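Local coordinates for enoyl-CoA hydratase/isomerase family protein (Pseudomonas syringae pv. tomato, PDB 3OT6) that probably acts on acyl-CoA thioesters as a hydratase or isomerase of the crotonase-like family, though its substrate is not established, at residues N78-A81 against Q82-L86. Numbering follows the deposited sequence.
Sequences NLVA and QGSTL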
loop_
_atom_site.group_PDB
_atom_site.type_symbol
_atom_site.label_atom_id
_atom_site.label_comp_id
_atom_site.label_asym_id
_atom_site.label_seq_id
_atom_site.Cartn_x
_atom_site.Cartn_y
_atom_site.Cartn_z
ATOM N N ASN A 78 16.084 6.748 5.673
ATOM C CA ASN A 78 15.162 7.824 5.569
ATOM C C ASN A 78 14.061 7.394 4.602
ATOM O O ASN A 78 12.871 7.723 4.798
ATOM C CB ASN A 78 15.841 9.138 5.121
ATOM C CG ASN A 78 14.817 10.137 4.552
ATOM O OD1 ASN A 78 14.608 10.231 3.291
ATOM N ND2 ASN A 78 14.088 10.837 5.478
ATOM N N LEU A 79 14.442 6.611 3.596
ATOM C CA LEU A 79 13.475 6.124 2.656
ATOM C C LEU A 79 12.462 5.184 3.355
ATOM O O LEU A 79 11.246 5.314 3.155
ATOM C CB LEU A 79 14.117 5.462 1.414
ATOM C CG LEU A 79 13.173 4.855 0.341
ATOM C CD1 LEU A 79 12.211 5.868 -0.275
ATOM C CD2 LEU A 79 13.911 4.153 -0.812
ATOM N N VAL A 80 12.948 4.256 4.176
ATOM C CA VAL A 80 12.030 3.302 4.753
ATOM C C VAL A 80 11.212 4.006 5.791
ATOM O O VAL A 80 10.021 3.708 5.932
ATOM C CB VAL A 80 12.767 2.087 5.345
ATOM C CG1 VAL A 80 11.850 1.283 6.410
ATOM C CG2 VAL A 80 13.349 1.283 4.209
ATOM N N ALA A 81 11.809 4.941 6.524
ATOM C CA ALA A 81 11.003 5.714 7.522
ATOM C C ALA A 81 9.845 6.490 6.858
ATOM O O ALA A 81 8.696 6.547 7.405
ATOM C CB ALA A 81 11.880 6.647 8.396
ATOM N N GLN A 82 10.094 7.030 5.665
ATOM C CA GLN A 82 9.080 7.840 4.981
ATOM C C GLN A 82 8.011 6.913 4.477
ATOM O O GLN A 82 6.829 7.209 4.513
ATOM C CB GLN A 82 9.663 8.537 3.777
ATOM C CG GLN A 82 10.556 9.727 3.917
ATOM C CD GLN A 82 11.053 10.111 2.421
ATOM O OE1 GLN A 82 12.144 9.652 1.992
ATOM N NE2 GLN A 82 10.206 10.883 1.616
ATOM N N GLY A 83 8.428 5.768 3.957
ATOM C CA GLY A 83 7.496 4.862 3.370
ATOM C C GLY A 83 6.598 4.220 4.433
ATOM O O GLY A 83 5.388 3.991 4.169
ATOM N N SER A 84 7.184 3.862 5.583
ATOM C CA SER A 84 6.416 3.362 6.718
ATOM C C SER A 84 5.457 4.426 7.298
ATOM O O SER A 84 4.328 4.085 7.711
ATOM C CB SER A 84 7.361 2.937 7.823
ATOM O OG SER A 84 8.173 1.898 7.330
ATOM N N THR A 85 5.946 5.698 7.381
ATOM C CA THR A 85 5.156 6.852 7.826
ATOM C C THR A 85 3.948 7.008 6.870
ATOM O O THR A 85 2.796 7.239 7.343
ATOM C CB THR A 85 6.022 8.156 7.827
ATOM O OG1 THR A 85 7.056 8.081 8.851
ATOM C CG2 THR A 85 5.172 9.390 8.032
ATOM N N LEU A 86 4.187 6.801 5.559
ATOM C CA LEU A 86 3.117 6.843 4.562
ATOM C C LEU A 86 2.156 5.693 4.799
ATOM O O LEU A 86 0.937 5.890 4.693
ATOM C CB LEU A 86 3.633 6.846 3.100
ATOM C CG LEU A 86 2.606 6.618 1.985
ATOM C CD1 LEU A 86 1.618 7.836 1.874
ATOM C CD2 LEU A 86 3.231 6.358 0.604
#
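T85 and A81 meet through a hydroxyl and a backbone carbonyl one helical turn apart. T85 OG1 donates to A81 O at 2.7 Å. The T85 backbone N reaches the same oxygen at 2.9 Å. The two donors come from opposite faces of the carbonyl plane, and the hydroxyl is tilted 35° from it. A81 O is therefore gripped by two bonds. The T85 torsion turns OG1 back along the helix, with chi1 at -67° and OG1 beside its own backbone N.

S84 takes a similar pose one residue earlier, with its OG also beside its own backbone N. S84 N donates to V80 O at 2.9 Å in a nearly straight bond, N-H...O 168°. S84 OG also lies 2.9 Å from V80 O, but another acceptor is within reach of its proton. The hydroxyl oxygen touches V80 CG1 at 3.8 Å.

All of this lies within helix 73-91 of the crotonase-like fold. On another side of the helix, the extended chain of Q82 runs back toward N78. Q82 CG rests 3.2 Å from N78 O. The backbone bonds from Q82 N to N78 O and from G83 N to L79 O, the latter 3.0 Å long, continue the regular i to i+4 pattern.

The CB atoms of L79 and V80 leave the backbone away from 82-86. L79 packs on P31 and I34 of helix 31-46 and on V68 and M69 of helix 66-71. V80 touches Y64, H140 and M231, and its side chain is about 4 Å from a bound methylpentanediol, probably from the crystallisation liquor. Helix 202-230 packs along a further side, where I224 meets S84 and T85 and R228 meets A81.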